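PDB 6Q1S: probable amino acid aminotransferase from Mycobacterium tuberculosis, which belongs to the class IV aminotransferases and holds 4'-deoxy-4'-aminopyridoxal-5'-phosphate, with 2-oxoglutaric acid bound as well. Local coordinates for residues 219-224 with 234-239. Numbering follows the deposited sequence.
Sequences TQQALF and CDYRAL. With PMP (4'-deoxy-4'-aminopyridoxal-5'-phosphate), chain G.
T219 grips phosphate oxygen O2P of PMP twice: its OG1 donates over 2.7 Å, and its backbone N reaches O2P at 3.2 Å. Because T219 lies in the first turn of helix 218-229, the phosphate meets the N-terminal end of the helix, whose dipole would be expected to steady the negative charge; T218 OG1 is also hydrogen-bonded to PMP.

One residue on, Q220 turns to the strand. Its CG is anti to the backbone N and the chain then bends at chi2 (-90°), bringing the amide over the F224 ring. From there NE2 donates to Y236 OH at 3.3 Å, long but fairly straight (161° at the hydrogen), with the hydroxyl close to the amide plane. The F224 ring is thus layered between two residues: NE2 of Q220 sits 3.1 Å above the centre of one face, while C234 CB makes a CH-pi contact with the other, 3.4 Å from the centroid and almost on the ring normal. C234 SG lies over that second face too, 4.1 Å from the centroid, a sulfur-aromatic contact.

F224 in turn directs an edge at Y236, the planes 64° apart in an offset edge-to-face pair; F224 CE2 is 3.8 Å from Y236 CZ.

These contacts join the helix to the second strand of a beta-alpha-beta crossover, in which strand 233-236 runs parallel to strand 204-207. T207 of that first strand touches Q220, F224 and Y236, whereas A222 and L223 of the helix pack on helix 275-286.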
ATOM      1  N   THR B 219      20.471   5.461   5.672  1.00 27.53           N
ATOM      2  CA  THR B 219      21.477   5.033   6.637  1.00 28.19           C
ATOM      3  C   THR B 219      22.563   4.198   5.972  1.00 28.56           C
ATOM      4  O   THR B 219      23.742   4.310   6.327  1.00 29.25           O
ATOM      5  CB  THR B 219      20.822   4.244   7.770  1.00 28.05           C
ATOM      6  OG1 THR B 219      19.581   4.862   8.133  1.00 27.55           O
ATOM      7  CG2 THR B 219      21.734   4.224   8.987  1.00 28.77           C
ATOM      8  N   GLN B 220      22.186   3.346   5.014  1.00 28.15           N
ATOM      9  CA  GLN B 220      23.176   2.499   4.356  1.00 28.52           C
ATOM     10  C   GLN B 220      24.184   3.331   3.573  1.00 28.95           C
ATOM     11  O   GLN B 220      25.393   3.075   3.636  1.00 29.68           O
ATOM     12  CB  GLN B 220      22.481   1.492   3.438  1.00 27.99           C
ATOM     13  CG  GLN B 220      23.429   0.683   2.558  1.00 28.34           C
ATOM     14  CD  GLN B 220      23.703   1.339   1.218  1.00 28.32           C
ATOM     15  OE1 GLN B 220      22.787   1.600   0.440  1.00 27.76           O
ATOM     16  NE2 GLN B 220      24.971   1.618   0.948  1.00 28.96           N
ATOM     17  N   GLN B 221      23.711   4.335   2.832  1.00 28.65           N
ATOM     18  CA  GLN B 221      24.624   5.154   2.041  1.00 30.80           C
ATOM     19  C   GLN B 221      25.558   5.957   2.936  1.00 30.41           C
ATOM     20  O   GLN B 221      26.761   6.047   2.666  1.00 34.20           O
ATOM     21  CB  GLN B 221      23.839   6.080   1.114  1.00 33.40           C
ATOM     22  CG  GLN B 221      22.994   5.352   0.086  1.00 35.99           C
ATOM     23  CD  GLN B 221      22.379   6.293  -0.931  1.00 38.98           C
ATOM     24  OE1 GLN B 221      22.943   7.344  -1.245  1.00 39.10           O
ATOM     25  NE2 GLN B 221      21.216   5.922  -1.452  1.00 39.50           N
ATOM     26  N   ALA B 222      25.020   6.560   3.999  1.00 29.70           N
ATOM     27  CA  ALA B 222      25.871   7.270   4.945  1.00 30.40           C
ATOM     28  C   ALA B 222      26.834   6.322   5.644  1.00 30.97           C
ATOM     29  O   ALA B 222      27.959   6.715   5.974  1.00 31.71           O
ATOM     30  CB  ALA B 222      25.014   8.012   5.970  1.00 30.20           C
ATOM     31  N   LEU B 223      26.417   5.073   5.874  1.00 30.67           N
ATOM     32  CA  LEU B 223      27.329   4.079   6.428  1.00 31.21           C
ATOM     33  C   LEU B 223      28.465   3.785   5.460  1.00 31.65           C
ATOM     34  O   LEU B 223      29.621   3.647   5.873  1.00 32.39           O
ATOM     35  CB  LEU B 223      26.576   2.794   6.771  1.00 30.78           C
ATOM     36  CG  LEU B 223      27.439   1.641   7.288  1.00 31.31           C
ATOM     37  CD1 LEU B 223      28.023   1.976   8.652  1.00 31.94           C
ATOM     38  CD2 LEU B 223      26.642   0.346   7.346  1.00 30.84           C
ATOM     39  N   PHE B 224      28.155   3.680   4.167  1.00 31.25           N
ATOM     40  CA  PHE B 224      29.210   3.461   3.185  1.00 31.70           C
ATOM     41  C   PHE B 224      30.198   4.618   3.155  1.00 32.36           C
ATOM     42  O   PHE B 224      31.386   4.412   2.896  1.00 33.02           O
ATOM     43  CB  PHE B 224      28.611   3.241   1.796  1.00 31.15           C
ATOM     44  CG  PHE B 224      28.244   1.811   1.509  1.00 30.83           C
ATOM     45  CD1 PHE B 224      28.096   0.898   2.543  1.00 30.85           C
ATOM     46  CD2 PHE B 224      28.060   1.373   0.206  1.00 30.57           C
ATOM     47  CE1 PHE B 224      27.760  -0.419   2.284  1.00 30.61           C
ATOM     48  CE2 PHE B 224      27.725   0.057  -0.059  1.00 30.33           C
ATOM     49  CZ  PHE B 224      27.577  -0.840   0.983  1.00 30.35           C
ATOM     50  N   CYS B 234      33.376  -1.249   0.409  1.00 33.67           N
ATOM     51  CA  CYS B 234      31.944  -1.465   0.280  1.00 32.79           C
ATOM     52  C   CYS B 234      31.575  -1.547  -1.194  1.00 33.47           C
ATOM     53  O   CYS B 234      32.201  -0.905  -2.042  1.00 36.33           O
ATOM     54  CB  CYS B 234      31.158  -0.349   0.972  1.00 32.40           C
ATOM     55  SG  CYS B 234      31.779   0.050   2.625  1.00 32.98           S
ATOM     56  N   ASP B 235      30.552  -2.342  -1.494  1.00 32.74           N
ATOM     57  CA  ASP B 235      30.158  -2.557  -2.878  1.00 35.91           C
ATOM     58  C   ASP B 235      28.727  -3.075  -2.917  1.00 35.82           C
ATOM     59  O   ASP B 235      28.183  -3.530  -1.907  1.00 37.82           O
ATOM     60  CB  ASP B 235      31.113  -3.534  -3.578  1.00 41.02           C
ATOM     61  CG  ASP B 235      30.966  -3.520  -5.088  1.00 46.92           C
ATOM     62  OD1 ASP B 235      30.278  -4.412  -5.632  1.00 48.80           O
ATOM     63  OD2 ASP B 235      31.523  -2.604  -5.727  1.00 49.56           O
ATOM     64  N   TYR B 236      28.122  -2.986  -4.097  1.00 33.47           N
ATOM     65  CA  TYR B 236      26.758  -3.439  -4.331  1.00 29.56           C
ATOM     66  C   TYR B 236      26.836  -4.726  -5.135  1.00 30.57           C
ATOM     67  O   TYR B 236      27.302  -4.720  -6.279  1.00 29.87           O
ATOM     68  CB  TYR B 236      25.937  -2.378  -5.065  1.00 29.06           C
ATOM     69  CG  TYR B 236      25.796  -1.081  -4.300  1.00 28.98           C
ATOM     70  CD1 TYR B 236      24.647  -0.804  -3.576  1.00 28.40           C
ATOM     71  CD2 TYR B 236      26.824  -0.146  -4.279  1.00 29.54           C
ATOM     72  CE1 TYR B 236      24.515   0.372  -2.867  1.00 28.37           C
ATOM     73  CE2 TYR B 236      26.700   1.035  -3.575  1.00 29.51           C
ATOM     74  CZ  TYR B 236      25.544   1.288  -2.868  1.00 29.05           C
ATOM     75  OH  TYR B 236      25.412   2.462  -2.162  1.00 31.86           O
ATOM     76  N   ARG B 237      26.383  -5.825  -4.538  1.00 31.83           N
ATOM     77  CA  ARG B 237      26.524  -7.142  -5.135  1.00 32.00           C
ATOM     78  C   ARG B 237      25.192  -7.874  -5.090  1.00 31.05           C
ATOM     79  O   ARG B 237      24.275  -7.503  -4.353  1.00 29.07           O
ATOM     80  CB  ARG B 237      27.594  -7.978  -4.414  1.00 31.63           C
ATOM     81  CG  ARG B 237      28.975  -7.334  -4.344  1.00 33.62           C
ATOM     82  CD  ARG B 237      30.076  -8.382  -4.417  1.00 37.42           C
ATOM     83  NE  ARG B 237      31.288  -7.967  -3.711  1.00 41.34           N
ATOM     84  CZ  ARG B 237      32.207  -7.140  -4.201  1.00 44.58           C
ATOM     85  NH1 ARG B 237      32.063  -6.621  -5.412  1.00 45.62           N
ATOM     86  NH2 ARG B 237      33.273  -6.831  -3.473  1.00 44.80           N
ATOM     87  N   ALA B 238      25.079  -8.896  -5.931  1.00 30.98           N
ATOM     88  CA  ALA B 238      23.919  -9.782  -5.913  1.00 29.24           C
ATOM     89  C   ALA B 238      24.109 -10.789  -4.786  1.00 28.88           C
ATOM     90  O   ALA B 238      24.854 -11.761  -4.927  1.00 29.40           O
ATOM     91  CB  ALA B 238      23.751 -10.477  -7.259  1.00 28.63           C
ATOM     92  N   LEU B 239      23.431 -10.568  -3.662  1.00 28.55           N
ATOM     93  CA  LEU B 239      23.564 -11.449  -2.511  1.00 28.81           C
ATOM     94  C   LEU B 239      22.500 -12.532  -2.574  1.00 28.48           C
ATOM     95  O   LEU B 239      21.361 -12.282  -2.978  1.00 29.68           O
ATOM     96  CB  LEU B 239      23.445 -10.690  -1.184  1.00 31.04           C
ATOM     97  CG  LEU B 239      24.506  -9.716  -0.656  1.00 30.97           C
ATOM     98  CD1 LEU B 239      24.792  -8.562  -1.585  1.00 31.10           C
ATOM     99  CD2 LEU B 239      24.078  -9.190   0.708  1.00 29.63           C
TER
HETATM  100  N1  PMP G 301      13.567  -0.463   3.149  1.00 23.88           N
HETATM  101  C2  PMP G 301      12.281  -0.166   3.450  1.00 23.40           C
HETATM  102  C2A PMP G 301      11.158  -0.867   2.731  1.00 22.89           C
HETATM  103  C3  PMP G 301      11.971   0.849   4.489  1.00 23.42           C
HETATM  104  O3  PMP G 301      10.686   1.164   4.809  1.00 22.97           O
HETATM  105  C4  PMP G 301      13.113   1.505   5.163  1.00 23.99           C
HETATM  106  C4A PMP G 301      12.902   2.550   6.233  1.00 26.07           C
HETATM  107  N4A PMP G 301      12.183   1.949   7.370  1.00 26.70           N
HETATM  108  C5  PMP G 301      14.473   1.091   4.743  1.00 24.48           C
HETATM  109  C6  PMP G 301      14.617   0.124   3.751  1.00 24.39           C
HETATM  110  C5A PMP G 301      15.690   1.719   5.385  1.00 27.03           C
HETATM  111  O4P PMP G 301      15.756   3.100   5.033  1.00 28.54           O
HETATM  112  P   PMP G 301      16.395   4.175   6.046  1.00 29.28           P
HETATM  113  O1P PMP G 301      15.594   4.163   7.325  1.00 29.28           O
HETATM  114  O2P PMP G 301      17.829   3.789   6.325  1.00 32.23           O
HETATM  115  O3P PMP G 301      16.340   5.545   5.414  1.00 27.02           O